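Local coordinates for putative short-chain dehydrogenase/reductase (PDB 5K9Z), which probably interconverts alcohols and carbonyl compounds by hydride transfer to or from NAD or NADP, at residues A30-M35 and V42-V47; D122-G127 and H166-L171; A150-G155 and G253-G258; A208-A213 and P222-E227. One frame throughout, in Å; residues are numbered along the deposited sequence.

Interaction 1: A30-M35 and V42-V47; sequences ATARLM and VVLADV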
# COMPACT_ATOMS: atom_id res chain seq x y z
N ALA C 30 18.67 -6.23 19.76
CA ALA C 30 19.54 -6.20 18.57
C ALA C 30 19.88 -4.78 18.17
O ALA C 30 21.00 -4.50 17.72
CB ALA C 30 18.86 -6.93 17.41
N THR C 31 18.91 -3.86 18.31
CA THR C 31 19.14 -2.46 17.98
C THR C 31 20.08 -1.80 18.98
O THR C 31 20.99 -1.05 18.60
CB THR C 31 17.81 -1.70 17.92
OG1 THR C 31 16.94 -2.32 16.97
CG2 THR C 31 18.04 -0.23 17.52
N ALA C 32 19.87 -2.06 20.27
CA ALA C 32 20.79 -1.54 21.28
C ALA C 32 22.21 -2.03 21.02
O ALA C 32 23.16 -1.24 21.07
CB ALA C 32 20.33 -1.95 22.68
N ARG C 33 22.37 -3.33 20.75
CA ARG C 33 23.70 -3.86 20.46
C ARG C 33 24.32 -3.18 19.24
O ARG C 33 25.49 -2.77 19.28
CB ARG C 33 23.64 -5.37 20.21
CG ARG C 33 23.34 -6.20 21.42
CD ARG C 33 23.45 -7.69 21.12
NE ARG C 33 22.33 -8.41 21.73
CZ ARG C 33 22.41 -9.07 22.88
NH1 ARG C 33 21.34 -9.69 23.37
NH2 ARG C 33 23.56 -9.12 23.54
N LEU C 34 23.58 -3.08 18.14
CA LEU C 34 24.18 -2.56 16.92
C LEU C 34 24.50 -1.08 17.06
O LEU C 34 25.56 -0.62 16.61
CB LEU C 34 23.28 -2.80 15.72
CG LEU C 34 23.89 -2.34 14.38
CD1 LEU C 34 25.24 -2.98 14.12
CD2 LEU C 34 22.94 -2.61 13.22
N MET C 35 23.62 -0.31 17.69
CA MET C 35 23.89 1.12 17.86
C MET C 35 25.11 1.34 18.76
O MET C 35 25.93 2.22 18.49
CB MET C 35 22.66 1.83 18.42
CG MET C 35 21.54 1.93 17.39
SD MET C 35 20.19 2.98 17.98
CE MET C 35 19.28 3.23 16.46
N VAL C 42 23.97 4.32 24.53
CA VAL C 42 22.63 3.75 24.46
C VAL C 42 22.02 3.72 25.85
O VAL C 42 22.63 3.22 26.81
CB VAL C 42 22.64 2.34 23.84
CG1 VAL C 42 21.22 1.79 23.77
CG2 VAL C 42 23.31 2.37 22.44
N VAL C 43 20.81 4.25 25.96
CA VAL C 43 19.98 4.07 27.14
C VAL C 43 18.96 3.00 26.77
O VAL C 43 18.20 3.16 25.81
CB VAL C 43 19.29 5.37 27.56
CG1 VAL C 43 18.32 5.11 28.72
CG2 VAL C 43 20.33 6.42 27.99
N LEU C 44 18.99 1.89 27.51
CA LEU C 44 18.09 0.76 27.28
C LEU C 44 16.85 0.90 28.14
O LEU C 44 16.94 0.87 29.38
CB LEU C 44 18.81 -0.55 27.59
CG LEU C 44 19.83 -1.04 26.57
CD1 LEU C 44 21.13 -0.29 26.68
CD2 LEU C 44 20.05 -2.50 26.85
N ALA C 45 15.69 0.98 27.51
CA ALA C 45 14.44 1.14 28.25
C ALA C 45 13.60 -0.11 28.08
O ALA C 45 13.42 -0.59 26.95
CB ALA C 45 13.66 2.37 27.77
N ASP C 46 13.11 -0.64 29.20
CA ASP C 46 12.28 -1.84 29.19
C ASP C 46 11.72 -2.02 30.60
O ASP C 46 12.16 -1.36 31.55
CB ASP C 46 13.07 -3.07 28.75
CG ASP C 46 12.20 -4.11 28.04
OD1 ASP C 46 11.08 -4.37 28.51
OD2 ASP C 46 12.64 -4.67 27.02
N VAL C 47 10.75 -2.92 30.72
CA VAL C 47 10.23 -3.33 32.02
C VAL C 47 10.91 -4.60 32.52
O VAL C 47 10.65 -5.01 33.66
CB VAL C 47 8.70 -3.52 31.97
CG1 VAL C 47 8.02 -2.23 31.62
CG2 VAL C 47 8.33 -4.59 30.93

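Interaction 2: D122-G127 and H166-L171; sequences DGVFYG and HAVIGL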
# COMPACT_ATOMS: atom_id res chain seq x y z
N ASP C 122 -0.21 4.51 22.11
CA ASP C 122 0.02 5.59 23.06
C ASP C 122 1.51 5.71 23.37
O ASP C 122 2.05 6.82 23.43
CB ASP C 122 -0.75 5.35 24.36
CG ASP C 122 -2.26 5.33 24.17
OD1 ASP C 122 -2.76 5.82 23.14
OD2 ASP C 122 -2.94 4.75 25.04
N GLY C 123 2.18 4.56 23.54
CA GLY C 123 3.60 4.57 23.84
C GLY C 123 4.42 5.25 22.75
O GLY C 123 5.44 5.89 23.04
N VAL C 124 4.01 5.09 21.50
CA VAL C 124 4.73 5.77 20.41
C VAL C 124 4.47 7.28 20.47
O VAL C 124 5.39 8.08 20.26
CB VAL C 124 4.32 5.18 19.06
CG1 VAL C 124 4.94 5.98 17.94
CG2 VAL C 124 4.72 3.73 19.00
N PHE C 125 3.22 7.68 20.71
CA PHE C 125 2.91 9.10 20.86
C PHE C 125 3.72 9.74 21.98
O PHE C 125 4.30 10.82 21.80
CB PHE C 125 1.41 9.28 21.11
CG PHE C 125 1.05 10.63 21.71
CD1 PHE C 125 1.32 11.81 21.03
CD2 PHE C 125 0.44 10.70 22.94
CE1 PHE C 125 0.99 13.04 21.59
CE2 PHE C 125 0.10 11.92 23.51
CZ PHE C 125 0.37 13.09 22.84
N TYR C 126 3.77 9.09 23.15
CA TYR C 126 4.54 9.65 24.26
C TYR C 126 6.01 9.76 23.90
O TYR C 126 6.66 10.76 24.20
CB TYR C 126 4.39 8.79 25.53
CG TYR C 126 2.98 8.56 26.03
CD1 TYR C 126 2.00 9.54 25.90
CD2 TYR C 126 2.62 7.34 26.61
CE1 TYR C 126 0.71 9.32 26.34
CE2 TYR C 126 1.32 7.12 27.07
CZ TYR C 126 0.38 8.11 26.93
OH TYR C 126 -0.91 7.89 27.36
N GLY C 127 6.55 8.73 23.23
CA GLY C 127 7.94 8.77 22.83
C GLY C 127 8.24 9.86 21.82
O GLY C 127 9.26 10.54 21.91
N HIS C 166 -1.13 0.81 11.91
CA HIS C 166 -1.55 1.83 10.95
C HIS C 166 -1.50 3.22 11.58
O HIS C 166 -1.05 4.18 10.94
CB HIS C 166 -2.97 1.55 10.44
CG HIS C 166 -3.05 0.61 9.28
ND1 HIS C 166 -2.87 -0.75 9.41
CD2 HIS C 166 -3.33 0.82 7.96
CE1 HIS C 166 -3.01 -1.34 8.23
NE2 HIS C 166 -3.31 -0.41 7.34
N ALA C 167 -1.95 3.34 12.83
CA ALA C 167 -1.92 4.61 13.53
C ALA C 167 -0.49 5.12 13.74
O ALA C 167 -0.24 6.33 13.65
CB ALA C 167 -2.67 4.48 14.87
N VAL C 168 0.44 4.20 14.02
CA VAL C 168 1.86 4.55 14.20
C VAL C 168 2.43 5.13 12.91
O VAL C 168 3.20 6.11 12.92
CB VAL C 168 2.66 3.32 14.66
CG1 VAL C 168 4.15 3.53 14.51
CG2 VAL C 168 2.31 2.94 16.13
N ILE C 169 2.08 4.54 11.77
CA ILE C 169 2.53 5.11 10.50
C ILE C 169 1.90 6.48 10.27
O ILE C 169 2.57 7.42 9.83
CB ILE C 169 2.26 4.12 9.36
CG1 ILE C 169 3.23 2.94 9.48
CG2 ILE C 169 2.38 4.81 7.99
CD1 ILE C 169 3.03 1.84 8.46
N GLY C 170 0.62 6.64 10.61
CA GLY C 170 0.00 7.96 10.47
C GLY C 170 0.62 9.00 11.39
O GLY C 170 0.87 10.15 10.99
N LEU C 171 0.88 8.63 12.64
CA LEU C 171 1.53 9.54 13.57
C LEU C 171 2.95 9.86 13.12
O LEU C 171 3.42 10.99 13.28
CB LEU C 171 1.54 8.94 14.97
CG LEU C 171 2.14 9.76 16.09
CD1 LEU C 171 1.50 11.14 16.15
CD2 LEU C 171 1.94 9.01 17.37

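Interaction 3: A150-G155 and G253-G258; sequences AGVMGG and GVTVAG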
# COMPACT_ATOMS: atom_id res chain seq x y z
N ALA C 150 1.79 -5.18 9.34
CA ALA C 150 0.40 -5.01 9.73
C ALA C 150 -0.02 -3.54 9.79
O ALA C 150 -1.22 -3.25 9.82
CB ALA C 150 0.15 -5.68 11.09
N GLY C 151 0.93 -2.61 9.76
CA GLY C 151 0.61 -1.20 9.63
C GLY C 151 0.39 -0.74 8.21
O GLY C 151 -0.03 0.39 7.99
N VAL C 152 0.62 -1.63 7.25
CA VAL C 152 0.54 -1.29 5.84
C VAL C 152 -0.66 -1.94 5.15
O VAL C 152 -1.14 -1.39 4.14
CB VAL C 152 1.86 -1.69 5.14
CG1 VAL C 152 1.70 -1.92 3.66
CG2 VAL C 152 2.95 -0.64 5.43
N MET C 153 -1.21 -3.03 5.69
CA MET C 153 -2.39 -3.66 5.13
C MET C 153 -3.02 -4.57 6.18
O MET C 153 -2.42 -4.83 7.24
CB MET C 153 -2.04 -4.41 3.84
CG MET C 153 -1.10 -5.59 4.04
SD MET C 153 -0.77 -6.61 2.55
CE MET C 153 -2.43 -7.15 2.16
N GLY C 154 -4.24 -5.03 5.89
CA GLY C 154 -4.91 -6.00 6.75
C GLY C 154 -4.49 -7.44 6.44
O GLY C 154 -3.78 -7.73 5.47
N GLY C 155 -4.94 -8.36 7.30
CA GLY C 155 -4.67 -9.77 7.15
C GLY C 155 -3.30 -10.23 7.62
O GLY C 155 -2.99 -11.42 7.50
N GLY C 253 9.21 -8.67 0.53
CA GLY C 253 8.33 -8.26 -0.56
C GLY C 253 6.88 -8.68 -0.46
O GLY C 253 6.11 -8.43 -1.40
N VAL C 254 6.45 -9.24 0.68
CA VAL C 254 5.12 -9.84 0.77
C VAL C 254 4.01 -8.81 0.56
O VAL C 254 2.99 -9.09 -0.10
CB VAL C 254 4.95 -10.59 2.11
CG1 VAL C 254 3.49 -10.90 2.37
CG2 VAL C 254 5.79 -11.88 2.10
N THR C 255 4.16 -7.60 1.13
CA THR C 255 3.05 -6.65 1.10
C THR C 255 2.82 -6.09 -0.31
O THR C 255 1.69 -5.73 -0.65
CB THR C 255 3.28 -5.49 2.09
OG1 THR C 255 4.51 -4.81 1.79
CG2 THR C 255 3.31 -5.98 3.53
N VAL C 256 3.86 -6.02 -1.14
CA VAL C 256 3.76 -5.42 -2.47
C VAL C 256 3.98 -6.42 -3.60
O VAL C 256 3.76 -6.06 -4.77
CB VAL C 256 4.71 -4.21 -2.63
CG1 VAL C 256 4.25 -3.03 -1.77
CG2 VAL C 256 6.12 -4.60 -2.29
N ALA C 257 4.39 -7.65 -3.31
CA ALA C 257 4.63 -8.61 -4.40
C ALA C 257 4.06 -9.97 -4.06
O ALA C 257 4.28 -10.92 -4.83
CB ALA C 257 6.13 -8.76 -4.71
N GLY C 258 3.31 -10.09 -2.98
CA GLY C 258 2.59 -11.32 -2.75
C GLY C 258 3.33 -12.27 -1.84
O GLY C 258 4.56 -12.27 -1.75

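Interaction 4: A208-A213 and P222-E227; sequences AAIDAA and PLMPQE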
# COMPACT_ATOMS: atom_id res chain seq x y z
N ALA C 208 11.40 -22.13 16.53
CA ALA C 208 10.06 -22.08 15.93
C ALA C 208 9.87 -20.82 15.10
O ALA C 208 9.36 -20.87 13.98
CB ALA C 208 9.00 -22.18 17.03
N ALA C 209 10.28 -19.66 15.63
CA ALA C 209 10.13 -18.43 14.87
C ALA C 209 11.03 -18.41 13.62
O ALA C 209 10.62 -17.89 12.58
CB ALA C 209 10.41 -17.21 15.76
N ILE C 210 12.24 -18.98 13.70
CA ILE C 210 13.11 -19.05 12.53
C ILE C 210 12.49 -19.92 11.44
O ILE C 210 12.46 -19.53 10.26
CB ILE C 210 14.51 -19.57 12.93
CG1 ILE C 210 15.23 -18.55 13.82
CG2 ILE C 210 15.35 -19.88 11.70
CD1 ILE C 210 16.51 -19.10 14.41
N ASP C 211 11.99 -21.10 11.82
CA ASP C 211 11.27 -21.96 10.88
C ASP C 211 10.11 -21.22 10.23
O ASP C 211 9.96 -21.22 9.00
CB ASP C 211 10.75 -23.21 11.59
CG ASP C 211 11.83 -24.24 11.85
OD1 ASP C 211 13.02 -23.90 11.69
OD2 ASP C 211 11.49 -25.38 12.23
N ALA C 212 9.25 -20.60 11.05
CA ALA C 212 8.09 -19.87 10.55
C ALA C 212 8.49 -18.79 9.57
O ALA C 212 7.87 -18.62 8.51
CB ALA C 212 7.32 -19.24 11.71
N ALA C 213 9.51 -18.00 9.92
CA ALA C 213 9.97 -16.93 9.05
C ALA C 213 10.53 -17.49 7.74
O ALA C 213 10.38 -16.86 6.69
CB ALA C 213 11.00 -16.08 9.77
N PRO C 222 15.14 -16.80 6.78
CA PRO C 222 14.42 -16.13 7.87
C PRO C 222 14.91 -14.71 8.15
O PRO C 222 16.12 -14.44 8.16
CB PRO C 222 14.67 -17.05 9.07
CG PRO C 222 16.00 -17.66 8.78
CD PRO C 222 16.07 -17.83 7.28
N LEU C 223 13.96 -13.81 8.39
CA LEU C 223 14.29 -12.46 8.84
C LEU C 223 14.79 -12.50 10.28
O LEU C 223 14.17 -13.12 11.15
CB LEU C 223 13.06 -11.57 8.73
CG LEU C 223 13.21 -10.14 9.26
CD1 LEU C 223 14.33 -9.41 8.53
CD2 LEU C 223 11.90 -9.40 9.11
N MET C 224 15.94 -11.87 10.53
CA MET C 224 16.51 -11.90 11.88
C MET C 224 16.43 -10.50 12.50
O MET C 224 16.41 -9.51 11.78
CB MET C 224 17.96 -12.40 11.89
CG MET C 224 18.14 -13.82 11.34
SD MET C 224 17.29 -15.07 12.35
CE MET C 224 18.14 -14.94 13.92
N PRO C 225 16.35 -10.40 13.84
CA PRO C 225 16.25 -9.06 14.46
C PRO C 225 17.39 -8.14 14.10
O PRO C 225 17.19 -6.92 14.02
CB PRO C 225 16.22 -9.37 15.95
CG PRO C 225 15.79 -10.78 16.05
CD PRO C 225 16.34 -11.47 14.84
N GLN C 226 18.58 -8.69 13.87
CA GLN C 226 19.73 -7.87 13.53
C GLN C 226 19.49 -7.06 12.26
O GLN C 226 20.04 -5.96 12.10
CB GLN C 226 20.96 -8.78 13.39
CG GLN C 226 21.43 -9.45 14.69
CD GLN C 226 20.44 -10.45 15.32
OE1 GLN C 226 19.80 -11.23 14.63
NE2 GLN C 226 20.33 -10.41 16.65
N GLU C 227 18.68 -7.58 11.33
CA GLU C 227 18.42 -6.87 10.08
C GLU C 227 17.54 -5.65 10.31
O GLU C 227 17.70 -4.63 9.63
CB GLU C 227 17.78 -7.80 9.06
CG GLU C 227 18.70 -8.91 8.66
CD GLU C 227 17.98 -10.00 7.90
OE1 GLU C 227 17.57 -9.74 6.75
OE2 GLU C 227 17.82 -11.09 8.46
O HOH W 1 11.64 -14.06 6.88

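Interaction 1: A30-M35 and V42-V47
Ala32 of helix 30-35 lies over Val42 of strand 42-46, and the helix and strand run nearly antiparallel, the axes of these short segments 171° apart and 9.1 Å from each other. At the nearest point the backbones approach to 6.4 Å between Ala32 CA and Val42 CA, a closeness that the small alanine side chain permits. Its CB points at the strand and lies 4.0 Å from Val42 CG1 and equally far from Leu44 CG, so it fits between two side chains on the same face of the strand. Both branches of Val42 meet the helix: CG1 is anti to its backbone N (chi1 -179°) and meets the alanine, while CG2 reaches the carbonyl O of Ala32 at 3.9 Å and Met35 CB at 4.1 Å. Met35 touches the strand at CB alone, since the rest of its extended chain heads elsewhere. No hydrogen bond crosses this buried apolar contact. Together the segments form the second half of the Rossmann unit strand 17-21, helix 26-37, strand 41-46. Val43, on the other face of the strand, packs against Leu19; strand 41-46 lies between strands 17-21 and 63-66, and helix 225-236 flanks the helix, its Val233 meeting Met35.

Interaction 2: D122-G127 and H166-L171
Val124 and Val168 meet methyl to methyl, their side chains crossing at about a right angle with Val124 CG2 3.8 Å from Val168 CG2. One turn further along, Leu171 reaches across toward the opposite helix. Its CG is anti to the backbone N (chi1 -178°), which extends the side chain outward and brings CD2 to 3.6 Å from Phe125 CA and 3.8 Å from Phe125 CB. The same methyl also lies 4.3 Å from Val124 CG1, so it fits beside the junction of two successive residues. Phe125 takes part through the base of its side chain, while the ring stands further out at the exposed margin. The two helices run nearly parallel, with a signed crossing angle of -18° and axes 10.1 Å apart, as successive helices on one side of a Rossmann-fold sheet do. Segment 166-171 directly follows the Tyr-x-x-x-Lys signature of the short-chain dehydrogenase/reductase family on helix 159-179, and helix 110-138 is its companion; in this assembly the second subunit touches neither segment. Strand 141-146 runs beneath both, where Ser145 touches Val124 as well as Val168. Leu171 also packs on Ile128, a turn beyond Phe125 on helix 110-138.

Interaction 3: A150-G155 and G253-G258
The loop that follows strand 141-146 of the Rossmann fold, just past the family's active-site serine position, packs through Val152 and Met153 on Thr255 of the short helix 254-257 that follows the last sheet strand, 247-250. Ser148 lies where relatives carry that serine. Ser148 OG is hydrogen-bonded to Ala150 N, and Ala150 also packs against Tyr161, at the tyrosine position of the family signature. The contact is thus close to the presumed catalytic site, and it also lies at the subunit interface: Gly154 and Val256 make backbone hydrogen bonds to the second subunit, and Met153 also packs on Thr255 of that subunit.

Within one chain no hydrogen bond joins the two segments. The start of the helix is held from just before it by Asp251, whose OD1 is bonded to Gly253 N at the N-cap position and whose OD2 is bonded to Thr255 N. Thr255, buried, is approached by two side chains. Met153 leaves its backbone with CG between N and the carbonyl carbon (chi1 65°), and the extended next torsion (chi2 175°) carries SD to 4.1 Å from Thr255 CA and 4.2 Å from Thr255 CB; only the terminal methyl bends off beyond the sulfur. Val152 comes in beside it, with its CG1 4.2 Å from Thr255 CB.

Interaction 4: A208-A213 and P222-E227
Ile210, on helix 205-216, comes up against the CB-CG edge of the Pro222 ring and reaches on toward Met224. From CB the side chain divides. The CG2 branch, anti to the backbone N because chi1 is -68°, sits 3.7 Å from Pro222 CG and 3.9 Å from Pro222 CB, the two side chains meeting obliquely. The other branch starts at CG1, which is 4.3 Å from Met224 SD, and its extended course (chi2 171°) carries CD1 past the sulfur toward the methyl end of the methionine. The carbonyl O of Ile210 also faces Pro222 CB, at 3.5 Å, while accepting a hydrogen bond from Thr214 OG1. A turn along the helix, Ala213 CB packs 3.9 Å from Pro222 CB. Polar contact is indirect: a water gives a hydrogen bond to Ala213 O and accepts one of 2.8 Å from Leu223 N. Within segment 222-227, Met224 N is bonded to Glu227 OE2, which it meets from above the carboxylate plane. In the family, the region between strand 184-191 and helix 225-236 generally covers the substrate site, and helix 205-216 probably belongs to such a lid. Helix 195-199 packs on its Ala208, Ala209 and Ala212, while Pro225 and Gln226 touch Ala30 of helix 26-37.

The four contacts are spread over one Rossmann-fold domain, whose parallel sheet includes both strand 41-46 of interaction 1 and strand 141-146, which runs beneath interaction 2 and leads into interaction 3. Interaction 1 comes first along the chain, in the N-terminal half where the cofactor is expected to bind, and lies across the chain's centre from interaction 3, their centres about 28 Å apart. Interactions 2 and 3 alternate in sequence and touch: the imidazole of His166 lies against the loop 150-155, tying helix 159-179 to the region around the presumed active site. Interaction 4 falls between the segments of interaction 3 in sequence. Helix 225-236, which follows the probable lid, packs on helix 26-37, joining interactions 4 and 1.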